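Local coordinates for protein FAD synthetase (Saccharomyces cerevisiae, PDB 2WSI) that catalyses the adenylation of flavin mononucleotide by ATP, forming the coenzyme flavin adenine dinucleotide with release of diphosphate, at residues R38-L42 / Y73-E79. Sequence-based numbering, arbitrary orientation.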
ATOM      1  N   ARG A  38       1.854  -8.651  10.640  1.00  9.87           N
ATOM      2  CA  ARG A  38       2.685  -9.830  10.364  1.00 13.65           C
ATOM      3  C   ARG A  38       2.105 -11.079  11.049  1.00 14.74           C
ATOM      4  O   ARG A  38       2.106 -12.171  10.468  1.00 14.64           O
ATOM      5  CB  ARG A  38       4.159  -9.588  10.729  1.00 16.02           C
ATOM      6  CG  ARG A  38       4.785  -8.442   9.867  1.00 19.02           C
ATOM      7  CD  ARG A  38       6.305  -8.520   9.615  1.00 25.54           C
ATOM      8  NE  ARG A  38       6.742  -9.836   9.153  1.00 23.90           N
ATOM      9  CZ  ARG A  38       7.986 -10.144   8.834  1.00 27.41           C
ATOM     10  NH1 ARG A  38       8.934  -9.222   8.906  1.00 46.87           N
ATOM     11  NH2 ARG A  38       8.299 -11.378   8.469  1.00 30.93           N
ATOM     12  N   LYS A  39       1.560 -10.922  12.246  1.00 15.22           N
ATOM     13  CA  LYS A  39       0.934 -12.061  12.916  1.00 14.58           C
ATOM     14  C   LYS A  39      -0.275 -12.576  12.127  1.00 12.72           C
ATOM     15  O   LYS A  39      -0.419 -13.769  11.959  1.00 12.49           O
ATOM     16  CB  LYS A  39       0.524 -11.719  14.358  1.00 19.65           C
ATOM     17  CG  LYS A  39       1.687 -11.673  15.368  1.00 39.00           C
ATOM     18  CD  LYS A  39       2.509 -12.991  15.470  1.00 33.95           C
ATOM     19  CE  LYS A  39       1.796 -14.079  16.277  1.00 49.85           C
ATOM     20  NZ  LYS A  39       2.606 -15.345  16.435  1.00 37.51           N
ATOM     21  N   TYR A  40      -1.142 -11.684  11.648  1.00  9.85           N
ATOM     22  CA  TYR A  40      -2.248 -12.122  10.793  1.00 14.86           C
ATOM     23  C   TYR A  40      -1.746 -12.958   9.599  1.00 13.74           C
ATOM     24  O   TYR A  40      -2.275 -14.013   9.298  1.00 10.83           O
ATOM     25  CB  TYR A  40      -3.002 -10.939  10.213  1.00 10.58           C
ATOM     26  CG  TYR A  40      -3.794 -10.080  11.189  1.00 12.12           C
ATOM     27  CD1 TYR A  40      -4.527 -10.653  12.225  1.00 18.05           C
ATOM     28  CD2 TYR A  40      -3.862  -8.692  11.021  1.00 13.87           C
ATOM     29  CE1 TYR A  40      -5.272  -9.881  13.108  1.00 16.27           C
ATOM     30  CE2 TYR A  40      -4.641  -7.892  11.894  1.00 12.45           C
ATOM     31  CZ  TYR A  40      -5.334  -8.509  12.929  1.00 16.88           C
ATOM     32  OH  TYR A  40      -6.085  -7.760  13.797  1.00 20.22           O
ATOM     33  N   LEU A  41      -0.738 -12.443   8.905  1.00  9.60           N
ATOM     34  CA  LEU A  41      -0.240 -13.094   7.696  1.00 10.67           C
ATOM     35  C   LEU A  41       0.399 -14.443   7.988  1.00 13.54           C
ATOM     36  O   LEU A  41       0.045 -15.441   7.359  1.00 12.24           O
ATOM     37  CB  LEU A  41       0.767 -12.177   6.990  1.00 10.17           C
ATOM     38  CG  LEU A  41       0.066 -10.957   6.364  1.00 12.95           C
ATOM     39  CD1 LEU A  41       1.083  -9.878   5.909  1.00  7.51           C
ATOM     40  CD2 LEU A  41      -0.802 -11.425   5.168  1.00 12.23           C
ATOM     41  N   LEU A  42       1.346 -14.469   8.927  1.00 12.05           N
ATOM     42  CA  LEU A  42       2.121 -15.680   9.203  1.00 13.10           C
ATOM     43  C   LEU A  42       1.324 -16.734   9.978  1.00 20.60           C
ATOM     44  O   LEU A  42       1.441 -17.935   9.690  1.00 21.24           O
ATOM     45  CB  LEU A  42       3.393 -15.321   9.969  1.00 16.84           C
ATOM     46  CG  LEU A  42       4.395 -14.459   9.187  1.00 16.69           C
ATOM     47  CD1 LEU A  42       5.500 -13.968  10.108  1.00 24.57           C
ATOM     48  CD2 LEU A  42       4.984 -15.224   7.986  1.00 12.24           C
ATOM     49  N   TYR A  73       3.816  -7.681   3.242  1.00  6.47           N
ATOM     50  CA  TYR A  73       3.456  -8.982   2.710  1.00  5.92           C
ATOM     51  C   TYR A  73       4.719  -9.677   2.195  1.00  7.44           C
ATOM     52  O   TYR A  73       4.947 -10.862   2.470  1.00  7.01           O
ATOM     53  CB  TYR A  73       2.484  -8.772   1.550  1.00  6.89           C
ATOM     54  CG  TYR A  73       1.791 -10.019   1.045  1.00  9.86           C
ATOM     55  CD1 TYR A  73       0.637 -10.483   1.679  1.00 14.15           C
ATOM     56  CD2 TYR A  73       2.244 -10.699  -0.068  1.00  8.84           C
ATOM     57  CE1 TYR A  73      -0.040 -11.583   1.224  1.00 10.42           C
ATOM     58  CE2 TYR A  73       1.577 -11.836  -0.549  1.00 12.76           C
ATOM     59  CZ  TYR A  73       0.417 -12.263   0.110  1.00 13.86           C
ATOM     60  OH  TYR A  73      -0.308 -13.355  -0.318  1.00 14.68           O
ATOM     61  N   LEU A  74       5.554  -8.927   1.481  1.00  8.13           N
ATOM     62  CA  LEU A  74       6.811  -9.472   0.955  1.00  7.33           C
ATOM     63  C   LEU A  74       7.745  -9.831   2.089  1.00  8.56           C
ATOM     64  O   LEU A  74       8.414 -10.856   2.046  1.00  8.57           O
ATOM     65  CB  LEU A  74       7.495  -8.460   0.008  1.00  6.63           C
ATOM     66  CG  LEU A  74       6.754  -8.354  -1.342  1.00  9.05           C
ATOM     67  CD1 LEU A  74       7.184  -7.129  -2.112  1.00 11.85           C
ATOM     68  CD2 LEU A  74       6.951  -9.643  -2.148  1.00 15.75           C
ATOM     69  N   SER A  75       7.791  -8.989   3.111  1.00  8.28           N
ATOM     70  CA  SER A  75       8.557  -9.341   4.298  1.00  8.19           C
ATOM     71  C   SER A  75       8.107 -10.675   4.897  1.00  9.74           C
ATOM     72  O   SER A  75       8.937 -11.535   5.240  1.00 13.26           O
ATOM     73  CB  SER A  75       8.445  -8.231   5.343  1.00 15.60           C
ATOM     74  OG  SER A  75       9.158  -8.605   6.504  1.00 20.23           O
ATOM     75  N   CYS A  76       6.800 -10.863   5.015  1.00  8.44           N
ATOM     76  CA  CYS A  76       6.259 -12.132   5.531  1.00 10.45           C
ATOM     77  C   CYS A  76       6.467 -13.293   4.571  1.00 14.70           C
ATOM     78  O   CYS A  76       6.589 -14.465   4.987  1.00 11.05           O
ATOM     79  CB  CYS A  76       4.774 -11.981   5.835  1.00 10.16           C
ATOM     80  SG  CYS A  76       4.504 -10.892   7.254  1.00 11.49           S
ATOM     81  N   LEU A  77       6.511 -12.987   3.280  1.00  7.68           N
ATOM     82  CA  LEU A  77       6.764 -14.047   2.289  1.00  8.24           C
ATOM     83  C   LEU A  77       8.186 -14.619   2.492  1.00  8.24           C
ATOM     84  O   LEU A  77       8.428 -15.843   2.408  1.00  9.34           O
ATOM     85  CB  LEU A  77       6.576 -13.477   0.872  1.00  9.46           C
ATOM     86  CG  LEU A  77       6.761 -14.481  -0.251  1.00 18.08           C
ATOM     87  CD1 LEU A  77       5.771 -15.605  -0.074  1.00 20.65           C
ATOM     88  CD2 LEU A  77       6.604 -13.811  -1.643  1.00 19.19           C
ATOM     89  N   TRP A  78       9.130 -13.732   2.763  1.00  7.25           N
ATOM     90  CA  TRP A  78      10.504 -14.156   3.038  1.00 10.85           C
ATOM     91  C   TRP A  78      10.499 -15.110   4.249  1.00 11.52           C
ATOM     92  O   TRP A  78      11.008 -16.244   4.190  1.00  9.11           O
ATOM     93  CB  TRP A  78      11.362 -12.944   3.342  1.00  8.20           C
ATOM     94  CG  TRP A  78      12.819 -13.253   3.562  1.00 11.45           C
ATOM     95  CD1 TRP A  78      13.549 -13.060   4.724  1.00 12.64           C
ATOM     96  CD2 TRP A  78      13.745 -13.759   2.590  1.00 13.04           C
ATOM     97  NE1 TRP A  78      14.868 -13.432   4.523  1.00 12.54           N
ATOM     98  CE2 TRP A  78      15.012 -13.863   3.223  1.00 10.68           C
ATOM     99  CE3 TRP A  78      13.622 -14.167   1.252  1.00 10.25           C
ATOM    100  CZ2 TRP A  78      16.143 -14.358   2.558  1.00 14.97           C
ATOM    101  CZ3 TRP A  78      14.744 -14.653   0.595  1.00 12.59           C
ATOM    102  CH2 TRP A  78      15.989 -14.745   1.247  1.00 12.58           C
ATOM    103  N   GLU A  79       9.909 -14.652   5.343  1.00  7.78           N
ATOM    104  CA  GLU A  79       9.841 -15.488   6.559  1.00 12.16           C
ATOM    105  C   GLU A  79       9.102 -16.821   6.321  1.00 13.29           C
ATOM    106  O   GLU A  79       9.492 -17.868   6.828  1.00 11.24           O
ATOM    107  CB  GLU A  79       9.196 -14.682   7.711  1.00 14.77           C
ATOM    108  CG  GLU A  79       9.171 -15.428   9.045  1.00 19.19           C
ATOM    109  CD  GLU A  79       8.924 -14.506  10.237  1.00 23.80           C
ATOM    110  OE1 GLU A  79       9.294 -13.316  10.167  1.00 29.57           O
ATOM    111  OE2 GLU A  79       8.351 -14.985  11.236  1.00 39.05           O
TER
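A salt bridge from Arg-38 NH2 to Glu-79 OE1, 2.8 Å long, ties helix 25-45 to helix 64-87. The guanidinium and carboxylate planes are turned 54° apart, and OE1 meets the guanidinium obliquely. A bend at chi3 (49°) brings the end of the arginine against the neighbouring helix, where one face of the guanidinium lies over the backbone at Ser-75 and Cys-76 and the CB of Glu-79 sits at its edge. Cys-76 fills the middle of the interface: its SG lies 3.1 Å from Arg-38 NE, packs along the aliphatic part of that chain, and touches Leu-41 CD1 at 3.8 Å. Leu-41 CD2 comes within 3.9 Å of Tyr-73 CD1, the two side chains crossing at about a right angle, while Leu-42 puts CD2 3.9 Å from Cys-76 CB and CD1 beside the Glu-79 carboxylate. Beyond the contact, Phe-46 and Phe-58 meet the Tyr-73 ring edge-to-face, and Thr-14 of helix 3-18 touches Ser-75. The short helical segments cross at -49° with their axes 9.9 Å apart, a mixed helix-helix packing with leucines and a cysteine beside an arginine-glutamate ion pair, which joins helix 25-45 to the helix after the first strand, 56-59, of the PAPS reductase-like alpha/beta fold.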